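Local coordinates for protein beta-ketothiolase BktB (Ralstonia eutropha, PDB 4NZS) that condenses acetyl-CoA with propionyl-CoA to beta-ketovaleryl-CoA, or two acetyl-CoA molecules to acetoacetyl-CoA, for production of poly(beta-hydroxybutyrate-co-beta-hydroxyvalerate), at residues E9-S14 / M266-A271. Residues are numbered along the deposited sequence; the frame is centred on the assembly and turned at random.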
loop_
_atom_site.group_PDB
_atom_site.type_symbol
_atom_site.label_atom_id
_atom_site.label_comp_id
_atom_site.label_asym_id
_atom_site.label_seq_id
_atom_site.Cartn_x
_atom_site.Cartn_y
_atom_site.Cartn_z
ATOM N N GLU A 9 -12.110 43.948 -22.183
ATOM C CA GLU A 9 -12.913 43.875 -20.941
ATOM C C GLU A 9 -13.634 42.516 -20.664
ATOM O O GLU A 9 -14.175 41.911 -21.598
ATOM C CB GLU A 9 -13.940 44.986 -21.027
ATOM C CG GLU A 9 -15.203 44.804 -20.204
ATOM C CD GLU A 9 -14.991 45.136 -18.746
ATOM O OE1 GLU A 9 -14.177 44.424 -18.093
ATOM O OE2 GLU A 9 -15.643 46.107 -18.274
ATOM N N VAL A 10 -13.702 42.076 -19.388
ATOM C CA VAL A 10 -14.327 40.755 -19.017
ATOM C C VAL A 10 -15.420 40.742 -17.945
ATOM O O VAL A 10 -15.274 41.334 -16.876
ATOM C CB VAL A 10 -13.287 39.716 -18.548
ATOM C CG1 VAL A 10 -12.403 39.284 -19.706
ATOM C CG2 VAL A 10 -12.475 40.222 -17.360
ATOM N N VAL A 11 -16.490 40.001 -18.215
ATOM C CA VAL A 11 -17.676 39.981 -17.354
ATOM C C VAL A 11 -18.090 38.570 -17.017
ATOM O O VAL A 11 -17.725 37.630 -17.732
ATOM C CB VAL A 11 -18.893 40.593 -18.071
ATOM C CG1 VAL A 11 -18.638 42.051 -18.373
ATOM C CG2 VAL A 11 -19.235 39.841 -19.363
ATOM N N VAL A 12 -18.909 38.435 -15.973
ATOM C CA VAL A 12 -19.392 37.132 -15.542
ATOM C C VAL A 12 -20.861 36.879 -15.783
ATOM O O VAL A 12 -21.734 37.351 -15.034
ATOM C CB VAL A 12 -19.178 36.919 -14.047
ATOM C CG1 VAL A 12 -19.360 35.442 -13.747
ATOM C CG2 VAL A 12 -17.797 37.437 -13.656
ATOM N N VAL A 13 -21.128 36.036 -16.763
ATOM C CA VAL A 13 -22.488 35.754 -17.129
ATOM C C VAL A 13 -23.154 34.864 -16.088
ATOM O O VAL A 13 -24.156 35.227 -15.521
ATOM C CB VAL A 13 -22.569 35.115 -18.498
ATOM C CG1 VAL A 13 -24.034 35.055 -18.916
ATOM C CG2 VAL A 13 -21.739 35.896 -19.537
ATOM N N SER A 14 -22.594 33.695 -15.820
ATOM C CA SER A 14 -23.129 32.801 -14.795
ATOM C C SER A 14 -22.065 32.436 -13.777
ATOM O O SER A 14 -20.848 32.586 -14.038
ATOM C CB SER A 14 -23.617 31.519 -15.432
ATOM O OG SER A 14 -22.512 30.740 -15.837
ATOM N N MET A 266 -17.154 36.198 -19.949
ATOM C CA MET A 266 -17.295 36.742 -21.263
ATOM C C MET A 266 -16.632 38.070 -21.364
ATOM O O MET A 266 -16.647 38.861 -20.413
ATOM C CB MET A 266 -18.774 36.938 -21.592
ATOM C CG MET A 266 -19.224 35.975 -22.650
ATOM S SD MET A 266 -20.980 35.990 -23.021
ATOM C CE MET A 266 -21.023 34.473 -23.986
ATOM N N GLU A 267 -16.074 38.297 -22.548
ATOM C CA GLU A 267 -15.883 39.645 -23.065
ATOM C C GLU A 267 -17.259 40.370 -23.118
ATOM O O GLU A 267 -18.212 39.925 -23.794
ATOM C CB GLU A 267 -15.222 39.622 -24.460
ATOM C CG GLU A 267 -14.168 40.707 -24.712
ATOM C CD GLU A 267 -14.712 42.123 -24.635
ATOM O OE1 GLU A 267 -15.885 42.330 -25.055
ATOM O OE2 GLU A 267 -13.956 43.014 -24.157
ATOM N N ARG A 268 -17.328 41.475 -22.378
ATOM C CA ARG A 268 -18.488 42.360 -22.333
ATOM C C ARG A 268 -19.248 42.388 -23.636
ATOM O O ARG A 268 -20.412 42.016 -23.698
ATOM C CB ARG A 268 -18.005 43.767 -22.005
ATOM C CG ARG A 268 -19.016 44.650 -21.331
ATOM C CD ARG A 268 -18.654 46.101 -21.596
ATOM N NE ARG A 268 -18.958 46.980 -20.466
ATOM C CZ ARG A 268 -20.180 47.368 -20.100
ATOM N NH1 ARG A 268 -21.270 46.944 -20.752
ATOM N NH2 ARG A 268 -20.316 48.181 -19.057
ATOM N N ALA A 269 -18.568 42.807 -24.690
ATOM C CA ALA A 269 -19.186 42.893 -26.010
ATOM C C ALA A 269 -19.966 41.639 -26.300
ATOM O O ALA A 269 -21.142 41.689 -26.698
ATOM C CB ALA A 269 -18.127 43.083 -27.090
ATOM N N GLU A 270 -19.300 40.507 -26.111
ATOM C CA GLU A 270 -19.887 39.252 -26.514
ATOM C C GLU A 270 -21.141 38.950 -25.713
ATOM O O GLU A 270 -22.073 38.352 -26.257
ATOM C CB GLU A 270 -18.866 38.112 -26.464
ATOM C CG GLU A 270 -18.330 37.746 -27.839
ATOM C CD GLU A 270 -19.439 37.222 -28.753
ATOM O OE1 GLU A 270 -19.156 36.989 -29.957
ATOM O OE2 GLU A 270 -20.595 37.046 -28.262
ATOM N N ALA A 271 -21.170 39.402 -24.454
ATOM C CA ALA A 271 -22.383 39.379 -23.636
ATOM C C ALA A 271 -23.486 40.249 -24.227
ATOM O O ALA A 271 -24.635 39.817 -24.312
ATOM C CB ALA A 271 -22.095 39.807 -22.196
#
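Met266 and Val11 exchange two backbone hydrogen bonds: Met266 N gives to Val11 O (2.7 Å), and Val11 N gives to Met266 O. One residue further, Glu267 takes over with its side chain. Its chain bends at CG (chi2 -62°), and the two carboxylate oxygens divide the work: OE2 accepts from Glu9 N at 2.9 Å, while OE1 accepts from Ala269 N at 2.7 Å. Glu267 is the N-cap residue of helix 268-274 and its bond from Ala269 N is the capping bond, so one carboxylate ties the start of the helix to the residue preceding strand 10-22. Arg268 N adds a longer bond to Glu9 O (3.3 Å), approaching from above the carbonyl plane, and Glu267 CA makes a CA-H...O contact with the same oxygen. Val10 and Glu267 form the non-hydrogen-bonded pair beside the Val11-Met266 pair. Strands 10-22 and 257-267 are thus antiparallel neighbours within the mixed sheet of the thiolase fold's N-terminal half, and a classic beta bulge follows where Val13 and Ser14 both face Val264. Val10 turns to the sheet face covered by helix 97-110, Val11 and Met266 to the other. There Val11 CG2, lodged between its own backbone N and carbonyl carbon, reaches Met266 CB at 3.7 Å and Ala271 CB of the helix at 4.0 Å. Val13 CG2 rests on Met266 SD (3.6 Å). Toward the exposed margin, Glu9 CG packs on Arg268 CB (3.5 Å); the Glu9 carboxylate lies near the Arg268 guanidinium without a salt bridge, its OE2 being paired instead with Arg281 of strand 280-289.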